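Local coordinates for replication initiation and membrane attachment protein (Geobacillus stearothermophilus 10, PDB 5WTN) that serves as a tetrameric primosomal protein in bacterial DNA replication, probably helping to load the replicative helicase and to attach replicating DNA to the membrane, at residues L30-Q35 against I138-F143; Y46-G51 against A68-G73; Y93-E98 against P102-Y107. All coordinates share one frame; numbering follows the deposited sequence.

Contact 1 (L30-Q35 against I138-F143); sequences LTLLYQ and IQLSNF
An apolar helix-to-helix contact, carried by Leu-32 and Leu-33 against Leu-140 and Phe-143, joins helix 24-38, ahead of what is probably a winged-helix core, to helix 134-143, beyond its hairpin. The axes of the two segments come no closer than 11.0 Å and cross at -130°; two residues on each side do the touching, and leucines, whose branched ends reach across that separation, suit it. Leu-140 is the central piece. Its CG stands anti to the carbonyl carbon (chi1 -72°), and from there the two methyls divide the work: CD2 comes up to Leu-32 CB at 3.8 Å, while CD1 runs alongside Leu-33 CD2 at 4.0 Å, the two leucine chains passing in opposite directions. The same CD1 also lies against the backbone carbonyl of Leu-32. Leu-128 of helix 122-132 touches both Leu-33 and Leu-140, and Leu-55 of the second subunit packs on Leu-140 and Phe-143, so this layer of apolar groups extends into the tetramer interface. Within segment 30-35 a wider, pi-type turn runs from Leu-30, and the Gln-35 amide folds back so that NE2 donates to Thr-31 O at 2.9 Å, on a lone pair. Phe-143, its side chain at about a right angle to that of Leu-32, brings ring atom CE2 within 4.2 Å of Leu-32 CD1.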
loop_
_atom_site.group_PDB
_atom_site.type_symbol
_atom_site.label_atom_id
_atom_site.label_comp_id
_atom_site.label_asym_id
_atom_site.label_seq_id
_atom_site.Cartn_x
_atom_site.Cartn_y
_atom_site.Cartn_z
ATOM N N LEU A 30 -3.509 -13.371 2.331
ATOM C CA LEU A 30 -2.442 -14.347 2.247
ATOM C C LEU A 30 -1.972 -14.790 3.611
ATOM O O LEU A 30 -1.784 -15.971 3.865
ATOM C CB LEU A 30 -1.266 -13.773 1.487
ATOM C CG LEU A 30 -1.469 -13.803 -0.021
ATOM C CD1 LEU A 30 -0.529 -12.784 -0.635
ATOM C CD2 LEU A 30 -1.242 -15.193 -0.587
ATOM N N THR A 31 -1.790 -13.839 4.502
ATOM C CA THR A 31 -1.247 -14.182 5.790
ATOM C C THR A 31 -2.267 -14.835 6.691
ATOM O O THR A 31 -1.904 -15.720 7.467
ATOM C CB THR A 31 -0.679 -12.973 6.485
ATOM O OG1 THR A 31 0.124 -12.237 5.555
ATOM C CG2 THR A 31 0.171 -13.405 7.669
ATOM N N LEU A 32 -3.516 -14.369 6.634
ATOM C CA LEU A 32 -4.537 -14.862 7.556
ATOM C C LEU A 32 -5.482 -15.945 7.068
ATOM O O LEU A 32 -6.143 -16.592 7.870
ATOM C CB LEU A 32 -5.348 -13.701 8.104
ATOM C CG LEU A 32 -4.499 -12.551 8.623
ATOM C CD1 LEU A 32 -5.419 -11.464 9.113
ATOM C CD2 LEU A 32 -3.596 -13.024 9.735
ATOM N N LEU A 33 -5.543 -16.171 5.768
ATOM C CA LEU A 33 -6.601 -17.032 5.218
ATOM C C LEU A 33 -5.982 -18.208 4.478
ATOM O O LEU A 33 -6.320 -19.373 4.700
ATOM C CB LEU A 33 -7.589 -16.254 4.337
ATOM C CG LEU A 33 -8.489 -15.215 5.010
ATOM C CD1 LEU A 33 -9.447 -14.656 3.985
ATOM C CD2 LEU A 33 -9.229 -15.797 6.192
ATOM N N TYR A 34 -5.126 -17.870 3.528
ATOM C CA TYR A 34 -4.352 -18.861 2.830
ATOM C C TYR A 34 -3.276 -19.547 3.651
ATOM O O TYR A 34 -3.046 -20.729 3.466
ATOM C CB TYR A 34 -3.719 -18.227 1.616
ATOM C CG TYR A 34 -4.679 -18.074 0.480
ATOM C CD1 TYR A 34 -5.589 -17.046 0.459
ATOM C CD2 TYR A 34 -4.651 -18.952 -0.596
ATOM C CE1 TYR A 34 -6.460 -16.899 -0.603
ATOM C CE2 TYR A 34 -5.510 -18.802 -1.660
ATOM C CZ TYR A 34 -6.414 -17.776 -1.654
ATOM O OH TYR A 34 -7.269 -17.635 -2.705
ATOM N N GLN A 35 -2.601 -18.820 4.533
ATOM C CA GLN A 35 -1.458 -19.409 5.232
ATOM C C GLN A 35 -1.801 -20.614 6.076
ATOM O O GLN A 35 -1.086 -21.587 6.023
ATOM C CB GLN A 35 -0.694 -18.392 6.066
ATOM C CG GLN A 35 0.716 -18.852 6.427
ATOM C CD GLN A 35 1.376 -17.934 7.445
ATOM O OE1 GLN A 35 2.476 -18.204 7.943
ATOM N NE2 GLN A 35 0.721 -16.840 7.746
ATOM N N ILE A 138 -14.163 -17.202 13.365
ATOM C CA ILE A 138 -15.129 -16.115 13.430
ATOM C C ILE A 138 -14.439 -14.750 13.467
ATOM O O ILE A 138 -14.942 -13.766 12.898
ATOM C CB ILE A 138 -16.092 -16.284 14.629
ATOM C CG1 ILE A 138 -16.917 -17.564 14.456
ATOM C CG2 ILE A 138 -17.020 -15.077 14.775
ATOM C CD1 ILE A 138 -18.056 -17.697 15.430
ATOM N N GLN A 139 -13.296 -14.688 14.142
ATOM C CA GLN A 139 -12.529 -13.451 14.227
ATOM C C GLN A 139 -12.030 -13.059 12.842
ATOM O O GLN A 139 -12.011 -11.882 12.483
ATOM C CB GLN A 139 -11.349 -13.614 15.186
ATOM C CG GLN A 139 -11.747 -14.028 16.594
ATOM C CD GLN A 139 -10.704 -13.653 17.627
ATOM O OE1 GLN A 139 -9.810 -12.849 17.362
ATOM N NE2 GLN A 139 -10.814 -14.234 18.816
ATOM N N LEU A 140 -11.630 -14.062 12.068
ATOM C CA LEU A 140 -11.175 -13.855 10.701
ATOM C C LEU A 140 -12.326 -13.353 9.842
ATOM O O LEU A 140 -12.197 -12.353 9.138
ATOM C CB LEU A 140 -10.607 -15.151 10.121
ATOM C CG LEU A 140 -9.260 -15.611 10.679
ATOM C CD1 LEU A 140 -8.809 -16.897 10.004
ATOM C CD2 LEU A 140 -8.211 -14.521 10.521
ATOM N N SER A 141 -13.456 -14.051 9.909
ATOM C CA SER A 141 -14.643 -13.625 9.177
ATOM C C SER A 141 -15.011 -12.178 9.493
ATOM O O SER A 141 -15.253 -11.382 8.585
ATOM C CB SER A 141 -15.823 -14.547 9.490
ATOM O OG SER A 141 -16.714 -14.625 8.390
ATOM N N ASN A 142 -15.056 -11.840 10.778
ATOM C CA ASN A 142 -15.424 -10.487 11.186
ATOM C C ASN A 142 -14.428 -9.458 10.695
ATOM O O ASN A 142 -14.818 -8.427 10.158
ATOM C CB ASN A 142 -15.562 -10.378 12.701
ATOM C CG ASN A 142 -16.814 -11.061 13.224
ATOM O OD1 ASN A 142 -17.816 -11.171 12.508
ATOM N ND2 ASN A 142 -16.762 -11.528 14.476
ATOM N N PHE A 143 -13.145 -9.751 10.881
ATOM C CA PHE A 143 -12.069 -8.881 10.445
ATOM C C PHE A 143 -12.201 -8.517 8.971
ATOM O O PHE A 143 -11.896 -7.391 8.564
ATOM C CB PHE A 143 -10.744 -9.594 10.687
ATOM C CG PHE A 143 -9.542 -8.796 10.294
ATOM C CD1 PHE A 143 -8.933 -7.966 11.210
ATOM C CD2 PHE A 143 -9.009 -8.883 9.003
ATOM C CE1 PHE A 143 -7.808 -7.217 10.857
ATOM C CE2 PHE A 143 -7.892 -8.131 8.643
ATOM C CZ PHE A 143 -7.290 -7.297 9.576
#

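Contact 2 (Y46-G51 against A68-G73); sequences YMTLWG and ALMQCG
Thr-48 and Met-70, with CA atoms 7.4 Å apart, are the nearest CA pair of segments 46-51 and 68-73, which lie on helix 40-55 and at the end of helix 63-70, where Gln-71 takes a positive phi. The arrangement is consistent with a winged-helix domain, in which helix 40-55 would be the first helix and helix 63-70, with the turn leading to Gly-73 at the N-cap of the next helix, the first half of the helix-turn-helix. A small, branched threonine suits the close spacing because it offers both a methyl and a hydroxyl to the flexible methionine chain. Met-70 CG lies across this fork, 3.4 Å from Thr-48 OG1 and 3.8 Å from Thr-48 CG2, with SD following just behind. The hydroxyl has two hydrogen-bond partners besides: Ala-44 O one turn back in its own helix, and Gln-35 NE2 of the second subunit. A valine here would probably leave that glutamine amide without its partner at the subunit interface, and Ala-44 O without the hydroxyl. Met-70 itself also touches Gln-35 of the second subunit, and Leu-69 packs on Pro-36 of that chain. With OG1 beside the backbone N (chi1 -59°), the Thr-48 methyl CG2 is left anti to that N, and it also approaches Leu-69 CB, at 4.3 Å.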
loop_
_atom_site.group_PDB
_atom_site.type_symbol
_atom_site.label_atom_id
_atom_site.label_comp_id
_atom_site.label_asym_id
_atom_site.label_seq_id
_atom_site.Cartn_x
_atom_site.Cartn_y
_atom_site.Cartn_z
ATOM N N TYR A 46 5.702 -17.061 -2.119
ATOM C CA TYR A 46 4.777 -16.222 -2.846
ATOM C C TYR A 46 5.227 -14.770 -2.695
ATOM O O TYR A 46 5.206 -13.989 -3.651
ATOM C CB TYR A 46 3.355 -16.428 -2.320
ATOM C CG TYR A 46 2.302 -15.663 -3.086
ATOM C CD1 TYR A 46 1.714 -16.204 -4.213
ATOM C CD2 TYR A 46 1.896 -14.396 -2.684
ATOM C CE1 TYR A 46 0.750 -15.514 -4.932
ATOM C CE2 TYR A 46 0.926 -13.683 -3.405
ATOM C CZ TYR A 46 0.349 -14.253 -4.523
ATOM O OH TYR A 46 -0.615 -13.582 -5.255
ATOM N N MET A 47 5.658 -14.422 -1.486
ATOM C CA MET A 47 6.197 -13.095 -1.218
ATOM C C MET A 47 7.431 -12.852 -2.079
ATOM O O MET A 47 7.547 -11.819 -2.737
ATOM C CB MET A 47 6.547 -12.946 0.263
ATOM C CG MET A 47 5.346 -13.001 1.194
ATOM S SD MET A 47 4.214 -11.619 0.952
ATOM C CE MET A 47 3.149 -12.274 -0.330
ATOM N N THR A 48 8.350 -13.814 -2.073
ATOM C CA THR A 48 9.538 -13.729 -2.893
ATOM C C THR A 48 9.193 -13.597 -4.394
ATOM O O THR A 48 9.764 -12.759 -5.095
ATOM C CB THR A 48 10.517 -14.892 -2.578
ATOM O OG1 THR A 48 10.878 -14.838 -1.188
ATOM C CG2 THR A 48 11.769 -14.795 -3.418
ATOM N N LEU A 49 8.239 -14.376 -4.887
ATOM C CA LEU A 49 7.836 -14.236 -6.286
ATOM C C LEU A 49 7.288 -12.840 -6.644
ATOM O O LEU A 49 7.616 -12.264 -7.672
ATOM C CB LEU A 49 6.833 -15.317 -6.640
ATOM C CG LEU A 49 7.495 -16.677 -6.811
ATOM C CD1 LEU A 49 6.491 -17.746 -7.215
ATOM C CD2 LEU A 49 8.598 -16.543 -7.842
ATOM N N TRP A 50 6.468 -12.302 -5.756
ATOM C CA TRP A 50 5.916 -10.952 -5.857
ATOM C C TRP A 50 7.030 -9.910 -5.853
ATOM O O TRP A 50 7.017 -8.994 -6.672
ATOM C CB TRP A 50 4.927 -10.754 -4.702
ATOM C CG TRP A 50 4.292 -9.382 -4.507
ATOM C CD1 TRP A 50 4.415 -8.276 -5.305
ATOM C CD2 TRP A 50 3.411 -8.996 -3.426
ATOM N NE1 TRP A 50 3.671 -7.231 -4.785
ATOM C CE2 TRP A 50 3.053 -7.649 -3.632
ATOM C CE3 TRP A 50 2.892 -9.666 -2.310
ATOM C CZ2 TRP A 50 2.202 -6.956 -2.750
ATOM C CZ3 TRP A 50 2.048 -8.984 -1.438
ATOM C CH2 TRP A 50 1.711 -7.642 -1.662
ATOM N N GLY A 51 7.991 -10.057 -4.943
ATOM C CA GLY A 51 9.153 -9.193 -4.930
ATOM C C GLY A 51 9.957 -9.342 -6.207
ATOM O O GLY A 51 10.434 -8.351 -6.773
ATOM N N ALA A 68 19.152 -18.296 -3.308
ATOM C CA ALA A 68 19.938 -17.281 -2.628
ATOM C C ALA A 68 19.042 -16.274 -1.911
ATOM O O ALA A 68 19.292 -15.938 -0.757
ATOM C CB ALA A 68 20.826 -16.578 -3.597
ATOM N N LEU A 69 18.005 -15.790 -2.591
ATOM C CA LEU A 69 17.068 -14.865 -1.967
ATOM C C LEU A 69 16.406 -15.443 -0.703
ATOM O O LEU A 69 16.354 -14.786 0.337
ATOM C CB LEU A 69 16.031 -14.394 -2.981
ATOM C CG LEU A 69 16.600 -13.382 -3.974
ATOM C CD1 LEU A 69 15.624 -13.057 -5.104
ATOM C CD2 LEU A 69 16.988 -12.138 -3.212
ATOM N N MET A 70 15.929 -16.680 -0.790
ATOM C CA MET A 70 15.174 -17.273 0.305
ATOM C C MET A 70 16.050 -18.024 1.279
ATOM O O MET A 70 15.605 -18.368 2.381
ATOM C CB MET A 70 14.059 -18.197 -0.221
ATOM C CG MET A 70 13.006 -17.475 -1.055
ATOM S SD MET A 70 11.908 -18.588 -1.875
ATOM C CE MET A 70 10.997 -19.053 -0.424
ATOM N N GLN A 71 17.296 -18.277 0.886
ATOM C CA GLN A 71 18.153 -19.148 1.685
ATOM C C GLN A 71 17.494 -20.529 1.909
ATOM O O GLN A 71 17.382 -20.986 3.048
ATOM C CB GLN A 71 18.483 -18.476 3.028
ATOM C CG GLN A 71 19.861 -18.783 3.584
ATOM C CD GLN A 71 20.166 -17.980 4.846
ATOM O OE1 GLN A 71 20.972 -17.043 4.813
ATOM N NE2 GLN A 71 19.514 -18.342 5.971
ATOM N N CYS A 72 17.052 -21.174 0.824
ATOM C CA CYS A 72 16.616 -22.576 0.859
ATOM C C CYS A 72 17.061 -23.374 -0.378
ATOM O O CYS A 72 17.585 -22.816 -1.346
ATOM C CB CYS A 72 15.089 -22.695 1.042
ATOM S SG CYS A 72 14.650 -23.677 2.542
ATOM N N GLY A 73 16.814 -24.676 -0.361
ATOM C CA GLY A 73 17.124 -25.501 -1.504
ATOM C C GLY A 73 15.971 -25.669 -2.471
ATOM O O GLY A 73 14.848 -25.302 -2.147
#

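Contact 3 (Y93-E98 against P102-Y107); sequences YVHAKE and PKLFLY
Backbone hydrogen bonds tie Tyr-93 to Leu-106 and His-95 to Leu-104 in antiparallel register. Tyr-93 and Leu-106 form a hydrogen-bonded pair in both directions: Tyr-93 N reaches Leu-106 O at 2.9 Å, in the carbonyl plane, and Leu-106 N returns to Tyr-93 O at 2.8 Å, with the donor tilted from the plane of the Tyr-93 carbonyl. Nearer the turn, His-95 N meets Leu-104 O at 2.8 Å, nearly along the C=O axis. Between these, Val-94 and Phe-105 are a non-hydrogen-bonded pair, and a CA-H...O contact sets Phe-105 CA 3.3 Å from Tyr-93 O. The strands belong to the beta hairpin 90-95/104-109, probably the wing of a winged-helix domain. Strand 104-109 continues the sheet inward to strand 13-17, while Tyr-93, Val-94 and His-95 pair with a strand of the third subunit, so the sheet runs on into another chain.

Apolar packing differs between the two faces of the sheet. On one, Tyr-93 CB sits 3.8 Å from Leu-106 CB, and the Tyr-93 ring turns an edge toward Leu-106 O. On the other, Val-94 CG2 lies 4.2 Å from Phe-105 CE1, oblique to that ring; beta-branched and aromatic residues suit extended strands. At the end of the ladder His-95 CB touches Leu-104 CB, and Leu-104 CD2 comes obliquely to the imidazole, a ring that also meets Phe-154 of the third subunit edge-to-face.

Polar and charged groups gather toward the turn. His-95 ND1 donates to Ala-96 O from above its carbonyl plane. Lys-97 and Lys-103 touch through their aliphatic CE atoms at 4.0 Å, though Lys-97 is poorly ordered; Lys-103 NZ hydrogen-bonds to Glu-7 O.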
loop_
_atom_site.group_PDB
_atom_site.type_symbol
_atom_site.label_atom_id
_atom_site.label_comp_id
_atom_site.label_asym_id
_atom_site.label_seq_id
_atom_site.Cartn_x
_atom_site.Cartn_y
_atom_site.Cartn_z
ATOM N N TYR A 93 4.113 -21.959 -16.601
ATOM C CA TYR A 93 4.246 -22.333 -17.999
ATOM C C TYR A 93 5.676 -22.755 -18.273
ATOM O O TYR A 93 6.607 -22.276 -17.623
ATOM C CB TYR A 93 3.892 -21.150 -18.905
ATOM C CG TYR A 93 2.458 -20.668 -18.817
ATOM C CD1 TYR A 93 1.501 -21.111 -19.712
ATOM C CD2 TYR A 93 2.066 -19.747 -17.845
ATOM C CE1 TYR A 93 0.200 -20.663 -19.638
ATOM C CE2 TYR A 93 0.769 -19.291 -17.771
ATOM C CZ TYR A 93 -0.164 -19.747 -18.670
ATOM O OH TYR A 93 -1.466 -19.293 -18.602
ATOM N N VAL A 94 5.850 -23.639 -19.250
ATOM C CA VAL A 94 7.194 -24.043 -19.675
ATOM C C VAL A 94 7.427 -23.710 -21.140
ATOM O O VAL A 94 6.531 -23.830 -21.972
ATOM C CB VAL A 94 7.492 -25.549 -19.387
ATOM C CG1 VAL A 94 6.851 -26.450 -20.414
ATOM C CG2 VAL A 94 8.981 -25.800 -19.331
ATOM N N HIS A 95 8.634 -23.259 -21.448
ATOM C CA HIS A 95 8.972 -22.943 -22.826
ATOM C C HIS A 95 9.293 -24.211 -23.583
ATOM O O HIS A 95 10.000 -25.081 -23.062
ATOM C CB HIS A 95 10.168 -21.999 -22.910
ATOM C CG HIS A 95 10.412 -21.461 -24.288
ATOM N ND1 HIS A 95 11.076 -22.176 -25.259
ATOM C CD2 HIS A 95 10.083 -20.275 -24.852
ATOM C CE1 HIS A 95 11.145 -21.456 -26.364
ATOM N NE2 HIS A 95 10.550 -20.298 -26.145
ATOM N N ALA A 96 8.793 -24.281 -24.820
ATOM C CA ALA A 96 8.958 -25.447 -25.690
ATOM C C ALA A 96 10.434 -25.776 -25.803
ATOM O O ALA A 96 11.234 -24.931 -26.210
ATOM C CB ALA A 96 8.377 -25.157 -27.072
ATOM N N LYS A 97 10.795 -27.012 -25.480
ATOM C CA LYS A 97 12.194 -27.293 -25.191
ATOM C C LYS A 97 13.049 -27.391 -26.450
ATOM O O LYS A 97 12.817 -28.238 -27.317
ATOM C CB LYS A 97 12.330 -28.564 -24.338
ATOM C CG LYS A 97 11.759 -28.458 -22.907
ATOM C CD LYS A 97 10.305 -28.961 -22.811
ATOM C CE LYS A 97 9.864 -29.172 -21.357
ATOM N NZ LYS A 97 8.443 -29.638 -21.242
ATOM N N GLU A 98 14.026 -26.491 -26.543
ATOM C CA GLU A 98 15.047 -26.526 -27.588
ATOM C C GLU A 98 16.415 -26.121 -27.001
ATOM O O GLU A 98 16.541 -25.053 -26.396
ATOM C CB GLU A 98 14.655 -25.623 -28.779
ATOM C CG GLU A 98 13.400 -26.084 -29.553
ATOM C CD GLU A 98 13.087 -25.250 -30.795
ATOM O OE1 GLU A 98 14.005 -24.591 -31.335
ATOM O OE2 GLU A 98 11.914 -25.261 -31.235
ATOM N N PRO A 102 18.814 -25.912 -20.989
ATOM C CA PRO A 102 18.030 -25.874 -19.747
ATOM C C PRO A 102 16.611 -25.300 -19.977
ATOM O O PRO A 102 16.420 -24.424 -20.839
ATOM C CB PRO A 102 18.858 -24.952 -18.831
ATOM C CG PRO A 102 20.193 -24.792 -19.523
ATOM C CD PRO A 102 19.867 -24.887 -20.983
ATOM N N LYS A 103 15.649 -25.751 -19.174
ATOM C CA LYS A 103 14.261 -25.321 -19.286
ATOM C C LYS A 103 14.042 -23.825 -18.979
ATOM O O LYS A 103 14.788 -23.207 -18.201
ATOM C CB LYS A 103 13.388 -26.147 -18.342
ATOM C CG LYS A 103 13.186 -27.601 -18.710
ATOM C CD LYS A 103 12.441 -28.267 -17.571
ATOM C CE LYS A 103 11.851 -29.614 -17.920
ATOM N NZ LYS A 103 11.111 -30.117 -16.722
ATOM N N LEU A 104 13.008 -23.249 -19.586
ATOM C CA LEU A 104 12.606 -21.879 -19.263
ATOM C C LEU A 104 11.171 -21.828 -18.702
ATOM O O LEU A 104 10.218 -22.080 -19.431
ATOM C CB LEU A 104 12.723 -20.985 -20.500
ATOM C CG LEU A 104 12.203 -19.551 -20.368
ATOM C CD1 LEU A 104 12.922 -18.809 -19.257
ATOM C CD2 LEU A 104 12.325 -18.807 -21.681
ATOM N N PHE A 105 11.029 -21.489 -17.422
ATOM C CA PHE A 105 9.712 -21.392 -16.782
ATOM C C PHE A 105 9.132 -19.984 -16.793
ATOM O O PHE A 105 9.864 -19.005 -16.653
ATOM C CB PHE A 105 9.792 -21.847 -15.331
ATOM C CG PHE A 105 10.067 -23.291 -15.185
ATOM C CD1 PHE A 105 9.038 -24.206 -15.245
ATOM C CD2 PHE A 105 11.366 -23.750 -15.015
ATOM C CE1 PHE A 105 9.285 -25.559 -15.116
ATOM C CE2 PHE A 105 11.624 -25.109 -14.892
ATOM C CZ PHE A 105 10.578 -26.013 -14.943
ATOM N N LEU A 106 7.817 -19.889 -16.955
ATOM C CA LEU A 106 7.114 -18.634 -16.747
ATOM C C LEU A 106 6.291 -18.782 -15.473
ATOM O O LEU A 106 5.401 -19.620 -15.394
ATOM C CB LEU A 106 6.203 -18.347 -17.935
ATOM C CG LEU A 106 6.010 -16.889 -18.352
ATOM C CD1 LEU A 106 5.310 -16.802 -19.699
ATOM C CD2 LEU A 106 5.239 -16.144 -17.281
ATOM N N TYR A 107 6.607 -17.988 -14.464
ATOM C CA TYR A 107 5.841 -18.011 -13.228
ATOM C C TYR A 107 4.876 -16.857 -13.239
ATOM O O TYR A 107 5.272 -15.705 -13.086
ATOM C CB TYR A 107 6.778 -17.867 -12.037
ATOM C CG TYR A 107 7.597 -19.097 -11.800
ATOM C CD1 TYR A 107 7.048 -20.358 -11.974
ATOM C CD2 TYR A 107 8.924 -19.011 -11.431
ATOM C CE1 TYR A 107 7.795 -21.510 -11.767
ATOM C CE2 TYR A 107 9.686 -20.159 -11.223
ATOM C CZ TYR A 107 9.117 -21.408 -11.394
ATOM O OH TYR A 107 9.858 -22.553 -11.192
#

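Overall arrangement
Contacts 1 and 2 are joined directly, with centres 23 Å apart: helices 24-38 and 40-55 follow each other in the chain, and Leu-30 CD1 packs 3.7 Å from Met-47 CE. Contact 3 lies farther along the domain, its centre 20 Å from contact 2, where nearest atoms come to about 4 Å without touching, and 35 Å from contact 1, where nearest atoms are about 14 Å apart. Contacts 1 and 2 both face the second subunit, and Gln-35 and Thr-48, one from each, meet across that interface. Contact 3 faces the third subunit. Contacts 1 and 2 thus share one interface of the tetramer, while contact 3 belongs to another.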